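Local atomic coordinates of endo-beta-mannanase (Opitutaceae bacterium TAV5, PDB entry 7BOB), a protein that hydrolyses beta-1,4-mannosidic bonds as a homotrimeric family 5 glycoside hydrolase of the exo-beta-1,4-mannosidase type, active in the hindgut of a wood-feeding termite. Residues A528-T533 against G537-L542; T499-A504 against G518-I523; N312-W317 against V355-A360; Q280-I285 against A301-C306. All coordinates share one frame; numbering follows the deposited sequence.

The four contacts fall into two pairs at distant parts of the chain. Interactions 3 and 4, with centres about 9 Å apart, lie in the parallel barrel: their strands 311-316 and 277-282 are neighbours, and F282 N and F282 O bond to L315 O and W317 N. Interaction 4 includes E281, which by its position at the end of the seventh barrel strand is probably the nucleophile, as in other family 5 enzymes; W317 of interaction 3 packs on it. Interactions 1 and 2 belong to the C-terminal region, about 11 Å apart between centres and joined by a probable hydrogen bond from T503 OG1 to T533 O. Interactions 1 and 3 are about 50 Å apart between centres.

Interaction 1 of 4, residues A528-T533 against G537-L542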
loop_
_atom_site.group_PDB
_atom_site.type_symbol
_atom_site.label_atom_id
_atom_site.label_comp_id
_atom_site.label_asym_id
_atom_site.label_seq_id
_atom_site.Cartn_x
_atom_site.Cartn_y
_atom_site.Cartn_z
ATOM N N ALA A 528 37.528 10.318 16.812
ATOM C CA ALA A 528 37.282 11.132 15.633
ATOM C C ALA A 528 37.369 12.615 15.971
ATOM O O ALA A 528 37.101 13.041 17.101
ATOM C CB ALA A 528 35.916 10.820 15.022
ATOM N N GLN A 529 37.755 13.395 14.968
ATOM C CA GLN A 529 37.696 14.846 14.994
ATOM C C GLN A 529 36.382 15.312 14.387
ATOM O O GLN A 529 35.828 14.671 13.489
ATOM C CB GLN A 529 38.858 15.462 14.204
ATOM C CG GLN A 529 40.290 15.104 14.684
ATOM C CD GLN A 529 40.747 13.683 14.302
ATOM O OE1 GLN A 529 40.720 12.772 15.137
ATOM N NE2 GLN A 529 41.183 13.499 13.042
ATOM N N ILE A 530 35.884 16.438 14.876
ATOM C CA ILE A 530 34.639 17.005 14.375
ATOM C C ILE A 530 34.988 17.923 13.209
ATOM O O ILE A 530 35.499 19.028 13.403
ATOM C CB ILE A 530 33.880 17.740 15.484
ATOM C CG1 ILE A 530 33.288 16.717 16.458
ATOM C CG2 ILE A 530 32.777 18.615 14.909
ATOM C CD1 ILE A 530 32.795 17.332 17.763
ATOM N N LEU A 531 34.721 17.463 11.991
ATOM C CA LEU A 531 35.090 18.249 10.822
ATOM C C LEU A 531 34.085 19.363 10.541
ATOM O O LEU A 531 34.478 20.449 10.096
ATOM C CB LEU A 531 35.245 17.330 9.615
ATOM C CG LEU A 531 35.966 17.833 8.366
ATOM C CD1 LEU A 531 37.477 17.784 8.531
ATOM C CD2 LEU A 531 35.540 16.988 7.154
ATOM N N MET A 532 32.802 19.128 10.807
ATOM C CA MET A 532 31.761 20.122 10.584
ATOM C C MET A 532 30.695 19.955 11.654
ATOM O O MET A 532 30.485 18.859 12.181
ATOM C CB MET A 532 31.108 19.992 9.200
ATOM C CG MET A 532 31.980 20.403 8.037
ATOM S SD MET A 532 31.316 19.845 6.447
ATOM C CE MET A 532 29.588 20.336 6.637
ATOM N N THR A 533 30.008 21.047 11.953
ATOM C CA THR A 533 28.901 21.047 12.889
ATOM C C THR A 533 27.678 21.544 12.147
ATOM O O THR A 533 27.793 22.192 11.106
ATOM C CB THR A 533 29.180 21.957 14.109
ATOM O OG1 THR A 533 29.666 23.231 13.655
ATOM C CG2 THR A 533 30.232 21.332 15.014
ATOM N N GLY A 537 25.637 23.966 16.514
ATOM C CA GLY A 537 26.830 23.602 17.268
ATOM C C GLY A 537 27.197 22.126 17.343
ATOM O O GLY A 537 28.337 21.812 17.700
ATOM N N SER A 538 26.229 21.157 17.007
ATOM C CA SER A 538 26.471 19.737 17.260
ATOM C C SER A 538 27.192 19.050 16.086
ATOM O O SER A 538 27.118 19.507 14.936
ATOM C CB SER A 538 25.150 19.027 17.552
ATOM O OG SER A 538 24.350 18.923 16.387
ATOM N N PRO A 539 27.910 17.957 16.361
ATOM C CA PRO A 539 28.700 17.303 15.311
ATOM C C PRO A 539 27.819 16.758 14.197
ATOM O O PRO A 539 26.793 16.124 14.448
ATOM C CB PRO A 539 29.419 16.176 16.063
ATOM C CG PRO A 539 29.333 16.575 17.525
ATOM C CD PRO A 539 28.038 17.260 17.651
ATOM N N LEU A 540 28.241 17.013 12.948
ATOM C CA LEU A 540 27.554 16.552 11.747
ATOM C C LEU A 540 28.454 15.772 10.790
ATOM O O LEU A 540 27.990 14.796 10.194
ATOM C CB LEU A 540 26.914 17.746 11.022
ATOM C CG LEU A 540 26.117 17.349 9.781
ATOM C CD1 LEU A 540 25.023 16.341 10.150
ATOM C CD2 LEU A 540 25.531 18.569 9.078
ATOM N N VAL A 541 29.718 16.172 10.624
ATOM C CA VAL A 541 30.697 15.407 9.848
ATOM C C VAL A 541 31.898 15.105 10.737
ATOM O O VAL A 541 32.517 16.025 11.289
ATOM C CB VAL A 541 31.150 16.137 8.570
ATOM C CG1 VAL A 541 32.123 15.261 7.800
ATOM C CG2 VAL A 541 29.959 16.501 7.678
ATOM N N LEU A 542 32.222 13.828 10.879
ATOM C CA LEU A 542 33.398 13.380 11.608
ATOM C C LEU A 542 34.492 12.929 10.644
ATOM O O LEU A 542 34.227 12.551 9.497
ATOM C CB LEU A 542 33.054 12.226 12.549
ATOM C CG LEU A 542 31.817 12.339 13.420
ATOM C CD1 LEU A 542 31.691 11.094 14.295
ATOM C CD2 LEU A 542 31.881 13.605 14.281
#
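L531 N and M532 N both bond to V541 O, at 2.7 and 3.2 Å, and L540 N and V541 N both bond to M532 O. These four backbone bonds make two classic bulges back to back, each with two residues facing one. The M532 N bond lies in the carbonyl plane on a lone pair of V541 O. L540 N and V541 N instead reach M532 O from the same face of its plane, V541 N well above it.

Weaker CA-H...O contacts extend the pairing: L542 CA lies 3.3 Å from Q529 O, and T533 CA approaches S538 O.

The apolar side chains divide between the two sides of the hairpin. On one, M532 and V541 lie side by side; M532 CG is anti to its carbonyl carbon (chi1 -71°), and the chain bends at its end, bringing SD to 3.8 Å from V541 CG2. On the other, I530 CD1 meets P539 CG at 3.6 Å and I530 CG1 reaches L542 CD2, with I523 packing against both P539 and L542.

The strands run antiparallel with a marked twist, 142° between their directions: a doubly bulged beta hairpin whose first strand, 529-533, borders the mixed C-terminal sheet.

Interaction 2 of 4, residues T499-A504 against G518-I523; sequences TPAITA and GMRVRI
R520 reaches from strand 520-525 to T499, P500 and A501, where the chain enters strand 501-505. The two strands belong to separate two-stranded antiparallel sheets, 490-496 with 520-525 and 501-505 with 508-512, and this one arginine links them where the nearest CA atoms, those of T499 and R520, are 8.2 Å apart.

The tight part is at the end of the side chain. With CG anti to the backbone N (chi1 -164°) and the chain extended as far as NE, the guanidinium arrives flat beneath A501: the methyl CB sits over one face, 3.4 Å from NH2. T499 O lies at the edge, near the plane, 2.6 Å from NH1. Beyond the contact, D534 OD2 forms a salt bridge with NH2, which is likely to offset the charge of R496, whose NH2 lies close to R520 NH1.

The looser part faces P500, an exposed residue, where a water mediates instead of direct packing. A leucine in place of R520 would probably leave D534 without its salt-bridge partner, the water without its donor and the A501 methyl without its flat platform. The bridging water lies in the guanidinium plane, accepting from R520 NH2 at 3.1 Å and bonded to P500 O at 3.0 Å.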
loop_
_atom_site.group_PDB
_atom_site.type_symbol
_atom_site.label_atom_id
_atom_site.label_comp_id
_atom_site.label_asym_id
_atom_site.label_seq_id
_atom_site.Cartn_x
_atom_site.Cartn_y
_atom_site.Cartn_z
ATOM N N THR A 499 15.086 16.580 13.296
ATOM C CA THR A 499 14.854 17.862 12.654
ATOM C C THR A 499 16.018 18.204 11.734
ATOM O O THR A 499 17.124 17.682 11.903
ATOM C CB THR A 499 14.680 18.944 13.718
ATOM O OG1 THR A 499 15.843 18.972 14.562
ATOM C CG2 THR A 499 13.439 18.671 14.535
ATOM N N PRO A 500 15.803 19.091 10.758
ATOM C CA PRO A 500 16.837 19.333 9.738
ATOM C C PRO A 500 18.153 19.816 10.329
ATOM O O PRO A 500 18.194 20.530 11.334
ATOM C CB PRO A 500 16.207 20.404 8.844
ATOM C CG PRO A 500 14.760 20.146 8.939
ATOM C CD PRO A 500 14.520 19.719 10.388
ATOM N N ALA A 501 19.244 19.402 9.700
ATOM C CA ALA A 501 20.569 19.870 10.060
ATOM C C ALA A 501 21.014 20.847 8.986
ATOM O O ALA A 501 20.993 20.515 7.793
ATOM C CB ALA A 501 21.551 18.711 10.204
ATOM N N ILE A 502 21.381 22.056 9.406
ATOM C CA ILE A 502 21.833 23.117 8.516
ATOM C C ILE A 502 23.318 23.326 8.765
ATOM O O ILE A 502 23.769 23.293 9.913
ATOM C CB ILE A 502 21.037 24.415 8.753
ATOM C CG1 ILE A 502 19.546 24.134 8.602
ATOM C CG2 ILE A 502 21.511 25.530 7.816
ATOM C CD1 ILE A 502 18.726 25.370 8.435
ATOM N N THR A 503 24.081 23.523 7.695
ATOM C CA THR A 503 25.532 23.493 7.805
ATOM C C THR A 503 26.139 24.278 6.642
ATOM O O THR A 503 25.429 24.881 5.831
ATOM C CB THR A 503 26.034 22.043 7.836
ATOM O OG1 THR A 503 27.419 22.021 8.209
ATOM C CG2 THR A 503 25.865 21.386 6.452
ATOM N N ALA A 504 27.471 24.258 6.563
ATOM C CA ALA A 504 28.179 24.940 5.481
ATOM C C ALA A 504 29.562 24.329 5.323
ATOM O O ALA A 504 30.295 24.207 6.310
ATOM C CB ALA A 504 28.310 26.444 5.758
ATOM N N GLY A 518 15.056 7.434 9.446
ATOM C CA GLY A 518 14.257 8.448 10.095
ATOM C C GLY A 518 14.734 8.850 11.470
ATOM O O GLY A 518 14.017 9.579 12.166
ATOM N N MET A 519 15.917 8.397 11.891
ATOM C CA MET A 519 16.416 8.679 13.229
ATOM C C MET A 519 17.736 9.439 13.151
ATOM O O MET A 519 18.550 9.243 12.231
ATOM C CB MET A 519 16.611 7.397 14.032
ATOM C CG MET A 519 15.295 6.713 14.346
ATOM S SD MET A 519 15.479 5.339 15.486
ATOM C CE MET A 519 16.282 4.112 14.428
ATOM N N ARG A 520 17.929 10.307 14.132
ATOM C CA ARG A 520 19.129 11.099 14.274
ATOM C C ARG A 520 19.747 10.818 15.637
ATOM O O ARG A 520 19.040 10.536 16.609
ATOM C CB ARG A 520 18.798 12.572 14.105
ATOM C CG ARG A 520 19.985 13.431 13.861
ATOM C CD ARG A 520 19.559 14.757 13.327
ATOM N NE ARG A 520 20.660 15.701 13.403
ATOM C CZ ARG A 520 20.508 17.014 13.371
ATOM N NH1 ARG A 520 19.286 17.538 13.280
ATOM N NH2 ARG A 520 21.575 17.795 13.435
ATOM N N VAL A 521 21.077 10.881 15.706
ATOM C CA VAL A 521 21.793 10.484 16.911
ATOM C C VAL A 521 22.676 11.628 17.367
ATOM O O VAL A 521 23.152 12.436 16.564
ATOM C CB VAL A 521 22.655 9.217 16.723
ATOM C CG1 VAL A 521 21.767 7.983 16.635
ATOM C CG2 VAL A 521 23.567 9.372 15.512
ATOM N N ARG A 522 22.888 11.679 18.677
ATOM C CA ARG A 522 23.890 12.534 19.295
ATOM C C ARG A 522 25.118 11.680 19.605
ATOM O O ARG A 522 25.020 10.668 20.310
ATOM C CB ARG A 522 23.334 13.173 20.564
ATOM C CG ARG A 522 24.188 14.294 21.084
ATOM C CD ARG A 522 24.295 14.269 22.598
ATOM N NE ARG A 522 23.127 14.852 23.245
ATOM C CZ ARG A 522 23.192 15.683 24.287
ATOM N NH1 ARG A 522 24.370 16.027 24.794
ATOM N NH2 ARG A 522 22.081 16.174 24.823
ATOM N N ILE A 523 26.266 12.073 19.080
ATOM C CA ILE A 523 27.456 11.256 19.242
ATOM C C ILE A 523 28.399 11.894 20.255
ATOM O O ILE A 523 28.329 13.085 20.556
ATOM C CB ILE A 523 28.167 11.009 17.902
ATOM C CG1 ILE A 523 28.498 12.335 17.216
ATOM C CG2 ILE A 523 27.270 10.106 17.000
ATOM C CD1 ILE A 523 29.886 12.869 17.510
HETATM O O HOH W 1 20.115 20.497 13.657
#

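Interaction 3 of 4, residues N312-W317 against V355-A360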
loop_
_atom_site.group_PDB
_atom_site.type_symbol
_atom_site.label_atom_id
_atom_site.label_comp_id
_atom_site.label_asym_id
_atom_site.label_seq_id
_atom_site.Cartn_x
_atom_site.Cartn_y
_atom_site.Cartn_z
ATOM N N ASN A 312 29.687 -5.765 -23.697
ATOM C CA ASN A 312 30.389 -6.541 -24.715
ATOM C C ASN A 312 29.631 -6.611 -26.035
ATOM O O ASN A 312 29.958 -7.449 -26.881
ATOM C CB ASN A 312 30.720 -7.948 -24.200
ATOM C CG ASN A 312 29.487 -8.764 -23.853
ATOM O OD1 ASN A 312 28.374 -8.440 -24.267
ATOM N ND2 ASN A 312 29.684 -9.845 -23.092
ATOM N N GLY A 313 28.641 -5.753 -26.240
ATOM C CA GLY A 313 27.835 -5.801 -27.448
ATOM C C GLY A 313 26.633 -4.887 -27.335
ATOM O O GLY A 313 26.280 -4.465 -26.228
ATOM N N TYR A 314 26.012 -4.549 -28.467
ATOM C CA TYR A 314 25.057 -3.443 -28.534
ATOM C C TYR A 314 23.978 -3.789 -29.544
ATOM O O TYR A 314 24.273 -3.939 -30.735
ATOM C CB TYR A 314 25.747 -2.119 -28.919
ATOM C CG TYR A 314 27.011 -1.872 -28.132
ATOM C CD1 TYR A 314 27.015 -1.060 -26.988
ATOM C CD2 TYR A 314 28.207 -2.465 -28.525
ATOM C CE1 TYR A 314 28.178 -0.861 -26.267
ATOM C CE2 TYR A 314 29.356 -2.282 -27.816
ATOM C CZ TYR A 314 29.349 -1.482 -26.690
ATOM O OH TYR A 314 30.535 -1.322 -26.015
ATOM N N LEU A 315 22.738 -3.896 -29.075
ATOM C CA LEU A 315 21.597 -4.235 -29.919
ATOM C C LEU A 315 20.510 -3.188 -29.730
ATOM O O LEU A 315 19.999 -3.008 -28.619
ATOM C CB LEU A 315 21.053 -5.633 -29.595
ATOM C CG LEU A 315 22.054 -6.786 -29.707
ATOM C CD1 LEU A 315 21.387 -8.093 -29.329
ATOM C CD2 LEU A 315 22.611 -6.850 -31.117
ATOM N N TRP A 316 20.162 -2.511 -30.812
ATOM C CA TRP A 316 19.180 -1.447 -30.773
ATOM C C TRP A 316 17.757 -2.005 -30.698
ATOM O O TRP A 316 17.466 -3.093 -31.205
ATOM C CB TRP A 316 19.362 -0.576 -32.010
ATOM C CG TRP A 316 18.249 0.348 -32.293
ATOM C CD1 TRP A 316 17.130 0.089 -33.033
ATOM C CD2 TRP A 316 18.152 1.706 -31.873
ATOM N NE1 TRP A 316 16.344 1.209 -33.101
ATOM C CE2 TRP A 316 16.947 2.216 -32.390
ATOM C CE3 TRP A 316 18.977 2.547 -31.121
ATOM C CZ2 TRP A 316 16.528 3.528 -32.155
ATOM C CZ3 TRP A 316 18.566 3.852 -30.896
ATOM C CH2 TRP A 316 17.358 4.331 -31.420
ATOM N N TRP A 317 16.862 -1.244 -30.054
ATOM C CA TRP A 317 15.424 -1.522 -30.063
ATOM C C TRP A 317 14.698 -0.384 -30.771
ATOM O O TRP A 317 14.738 0.750 -30.301
ATOM C CB TRP A 317 14.833 -1.679 -28.644
ATOM C CG TRP A 317 13.439 -2.208 -28.803
ATOM C CD1 TRP A 317 12.334 -1.512 -29.227
ATOM C CD2 TRP A 317 13.030 -3.575 -28.681
ATOM N NE1 TRP A 317 11.254 -2.368 -29.355
ATOM C CE2 TRP A 317 11.654 -3.637 -29.023
ATOM C CE3 TRP A 317 13.681 -4.747 -28.285
ATOM C CZ2 TRP A 317 10.930 -4.830 -29.006
ATOM C CZ3 TRP A 317 12.952 -5.948 -28.275
ATOM C CH2 TRP A 317 11.599 -5.972 -28.634
ATOM N N VAL A 355 25.155 3.420 -36.271
ATOM C CA VAL A 355 25.806 2.720 -37.375
ATOM C C VAL A 355 27.304 2.981 -37.345
ATOM O O VAL A 355 28.114 2.057 -37.472
ATOM C CB VAL A 355 25.187 3.130 -38.725
ATOM C CG1 VAL A 355 25.944 2.455 -39.889
ATOM C CG2 VAL A 355 23.706 2.761 -38.766
ATOM N N GLU A 356 27.689 4.246 -37.134
ATOM C CA GLU A 356 29.107 4.598 -37.110
ATOM C C GLU A 356 29.788 3.941 -35.917
ATOM O O GLU A 356 30.889 3.384 -36.043
ATOM C CB GLU A 356 29.266 6.127 -37.087
ATOM C CG GLU A 356 30.704 6.650 -36.941
ATOM C CD GLU A 356 30.772 8.095 -36.429
ATOM O OE1 GLU A 356 29.806 8.864 -36.673
ATOM O OE2 GLU A 356 31.778 8.463 -35.762
ATOM N N PHE A 357 29.114 3.948 -34.760
ATOM C CA PHE A 357 29.688 3.348 -33.561
ATOM C C PHE A 357 29.834 1.836 -33.714
ATOM O O PHE A 357 30.823 1.251 -33.257
ATOM C CB PHE A 357 28.823 3.702 -32.336
ATOM C CG PHE A 357 29.232 2.993 -31.069
ATOM C CD1 PHE A 357 30.128 3.582 -30.187
ATOM C CD2 PHE A 357 28.703 1.736 -30.748
ATOM C CE1 PHE A 357 30.500 2.928 -29.005
ATOM C CE2 PHE A 357 29.068 1.073 -29.572
ATOM C CZ PHE A 357 29.971 1.671 -28.703
ATOM N N ALA A 358 28.846 1.179 -34.327
ATOM C CA ALA A 358 28.956 -0.262 -34.498
ATOM C C ALA A 358 30.117 -0.614 -35.420
ATOM O O ALA A 358 30.846 -1.581 -35.171
ATOM C CB ALA A 358 27.662 -0.843 -35.055
ATOM N N ARG A 359 30.288 0.148 -36.499
ATOM C CA ARG A 359 31.404 -0.110 -37.403
ATOM C C ARG A 359 32.731 0.157 -36.705
ATOM O O ARG A 359 33.654 -0.654 -36.798
ATOM C CB ARG A 359 31.246 0.717 -38.682
ATOM C CG ARG A 359 29.970 0.307 -39.495
ATOM C CD ARG A 359 30.254 0.077 -41.008
ATOM N NE ARG A 359 29.037 0.042 -41.834
ATOM C CZ ARG A 359 28.433 1.131 -42.313
ATOM N NH1 ARG A 359 28.930 2.334 -42.035
ATOM N NH2 ARG A 359 27.342 1.022 -43.069
ATOM N N ALA A 360 32.805 1.232 -35.912
ATOM C CA ALA A 360 33.991 1.470 -35.090
ATOM C C ALA A 360 34.271 0.295 -34.160
ATOM O O ALA A 360 35.408 -0.187 -34.069
ATOM C CB ALA A 360 33.816 2.754 -34.286
#
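Y314 and F357 make a T-shaped aromatic pair in the layer between strands and helices of the (beta/alpha)8 barrel, joining its eighth strand, 311-316, to the helix that follows it, 352-364. The F357 edge points into the Y314 face: the ring planes stand at 85°, their centroids 4.9 Å apart, so hydrogens on the rim of one ring meet the pi cloud of the other.

From CB, which points toward the helix, the tyrosine turns its CG anti to the carbonyl carbon (chi1 -47°), and chi2 (-97°) turns the ring face to F357. CG and CD1 both look onto F357 CE2; CD2 comes to 3.8 Å of the same atom. CE2 of the tyrosine is also nearest to F357 CE2, whereas CE1 divides its contact evenly between F357 CE2 and CZ. The reason is that F357 CE2 stands 3.6 Å above the ring plane, over its centre, with CZ lying farther along toward the phenol end.

Both rings are buried. Y314 also touches L279 and F282 of the neighbouring strand 277-282, while F357 packs on L303 of helix 292-309; R307 of that helix lies against both rings. The contact therefore sits where two adjacent strands and two adjacent helices of the barrel come together. At the far end of the tyrosine, its CZ is 3.8 Å from F357 CZ, and the hydroxyl OH, the last atom, is 4.1 Å from that same carbon.

Interaction 4 of 4, residues Q280-I285 against A301-C306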
loop_
_atom_site.group_PDB
_atom_site.type_symbol
_atom_site.label_atom_id
_atom_site.label_comp_id
_atom_site.label_asym_id
_atom_site.label_seq_id
_atom_site.Cartn_x
_atom_site.Cartn_y
_atom_site.Cartn_z
ATOM N N GLN A 280 21.808 -5.612 -24.389
ATOM C CA GLN A 280 20.950 -6.397 -25.273
ATOM C C GLN A 280 19.818 -5.586 -25.883
ATOM O O GLN A 280 19.234 -6.007 -26.896
ATOM C CB GLN A 280 20.375 -7.570 -24.499
ATOM C CG GLN A 280 19.670 -8.616 -25.353
ATOM C CD GLN A 280 19.089 -9.681 -24.487
ATOM O OE1 GLN A 280 18.442 -9.379 -23.479
ATOM N NE2 GLN A 280 19.334 -10.937 -24.842
ATOM N N GLU A 281 19.504 -4.437 -25.288
ATOM C CA GLU A 281 18.462 -3.536 -25.764
ATOM C C GLU A 281 18.861 -2.136 -25.342
ATOM O O GLU A 281 19.083 -1.896 -24.150
ATOM C CB GLU A 281 17.087 -3.831 -25.149
ATOM C CG GLU A 281 16.303 -4.996 -25.690
ATOM C CD GLU A 281 14.929 -5.091 -24.994
ATOM O OE1 GLU A 281 14.437 -4.050 -24.477
ATOM O OE2 GLU A 281 14.371 -6.202 -24.926
ATOM N N PHE A 282 18.902 -1.214 -26.295
ATOM C CA PHE A 282 18.976 0.188 -25.949
ATOM C C PHE A 282 18.238 0.952 -27.031
ATOM O O PHE A 282 18.167 0.504 -28.177
ATOM C CB PHE A 282 20.432 0.655 -25.817
ATOM C CG PHE A 282 21.106 0.819 -27.126
ATOM C CD1 PHE A 282 21.599 -0.287 -27.808
ATOM C CD2 PHE A 282 21.201 2.073 -27.711
ATOM C CE1 PHE A 282 22.215 -0.131 -29.046
ATOM C CE2 PHE A 282 21.803 2.235 -28.946
ATOM C CZ PHE A 282 22.317 1.131 -29.615
ATOM N N GLY A 283 17.673 2.092 -26.666
ATOM C CA GLY A 283 16.907 2.851 -27.639
ATOM C C GLY A 283 16.689 4.259 -27.150
ATOM O O GLY A 283 16.916 4.562 -25.977
ATOM N N THR A 284 16.278 5.126 -28.071
ATOM C CA THR A 284 15.944 6.484 -27.661
ATOM C C THR A 284 14.461 6.685 -27.422
ATOM O O THR A 284 14.096 7.664 -26.768
ATOM C CB THR A 284 16.397 7.519 -28.698
ATOM O OG1 THR A 284 15.782 7.219 -29.957
ATOM C CG2 THR A 284 17.929 7.536 -28.827
ATOM N N ILE A 285 13.610 5.789 -27.943
ATOM C CA ILE A 285 12.153 5.861 -27.811
ATOM C C ILE A 285 11.613 6.996 -28.673
ATOM O O ILE A 285 10.799 6.777 -29.575
ATOM C CB ILE A 285 11.694 6.022 -26.341
ATOM C CG1 ILE A 285 12.172 4.835 -25.499
ATOM C CG2 ILE A 285 10.147 6.170 -26.277
ATOM C CD1 ILE A 285 11.574 3.482 -25.965
ATOM N N ALA A 301 26.816 10.144 -26.329
ATOM C CA ALA A 301 27.266 10.030 -24.951
ATOM C C ALA A 301 27.148 8.593 -24.429
ATOM O O ALA A 301 28.113 8.038 -23.890
ATOM C CB ALA A 301 26.476 10.996 -24.055
ATOM N N ILE A 302 25.989 7.960 -24.588
ATOM C CA ILE A 302 25.778 6.739 -23.817
ATOM C C ILE A 302 26.539 5.547 -24.381
ATOM O O ILE A 302 26.965 4.677 -23.613
ATOM C CB ILE A 302 24.280 6.428 -23.695
ATOM C CG1 ILE A 302 23.674 6.219 -25.071
ATOM C CG2 ILE A 302 23.567 7.539 -22.904
ATOM C CD1 ILE A 302 22.853 4.954 -25.148
ATOM N N LEU A 303 26.736 5.476 -25.713
ATOM C CA LEU A 303 27.397 4.299 -26.279
ATOM C C LEU A 303 28.862 4.206 -25.865
ATOM O O LEU A 303 29.277 3.135 -25.389
ATOM C CB LEU A 303 27.223 4.279 -27.800
ATOM C CG LEU A 303 25.769 4.058 -28.225
ATOM C CD1 LEU A 303 25.645 4.139 -29.753
ATOM C CD2 LEU A 303 25.255 2.708 -27.693
ATOM N N PRO A 304 29.699 5.251 -26.009
ATOM C CA PRO A 304 31.073 5.124 -25.477
ATOM C C PRO A 304 31.096 4.892 -23.967
ATOM O O PRO A 304 31.903 4.085 -23.482
ATOM C CB PRO A 304 31.743 6.454 -25.877
ATOM C CG PRO A 304 30.891 7.016 -26.983
ATOM C CD PRO A 304 29.483 6.551 -26.678
ATOM N N ALA A 305 30.210 5.547 -23.209
ATOM C CA ALA A 305 30.160 5.286 -21.774
ATOM C C ALA A 305 29.774 3.835 -21.483
ATOM O O ALA A 305 30.374 3.182 -20.618
ATOM C CB ALA A 305 29.194 6.258 -21.094
ATOM N N CYS A 306 28.789 3.296 -22.205
ATOM C CA CYS A 306 28.489 1.877 -22.033
ATOM C C CYS A 306 29.683 1.010 -22.372
ATOM O O CYS A 306 29.933 0.004 -21.695
ATOM C CB CYS A 306 27.275 1.477 -22.859
ATOM S SG CYS A 306 25.797 2.099 -22.035
#
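F282 and L303 bring the backbones nearest, yet their CA atoms remain 9.4 Å apart, so side chains alone bridge strand 277-282 and helix 292-309. The helix kinks at P304, whose ring nitrogen has no hydrogen to give to the preceding turn; after it C306 N bonds to I302 O at 2.7 Å, while A305 N makes a weak bond to A301 O.

Into this gap F282 sends its ring, CG placed between the backbone N and the carbonyl carbon (chi1 75°). L303 answers with one methyl: CD2 lies over the face, 4.0 Å from the ring centroid and 24° off the normal, a CH-pi contact shifted toward the rim so that CE2 is nearest, at 3.7 Å. I302 crosses obliquely, its CD1 4.2 Å from F282 CD2. W316 and F354 add edge-to-face contacts with the same ring.

Replacing F282 by an alanine would probably open a gap beneath L303 CD2 and leave W316 and F354 without the ring they pack against.

The packing is that of a beta-alpha-beta unit, strand 277-282, helix 292-309 and strand 311-316, in the (beta/alpha)8 barrel of a family 5 glycoside hydrolase.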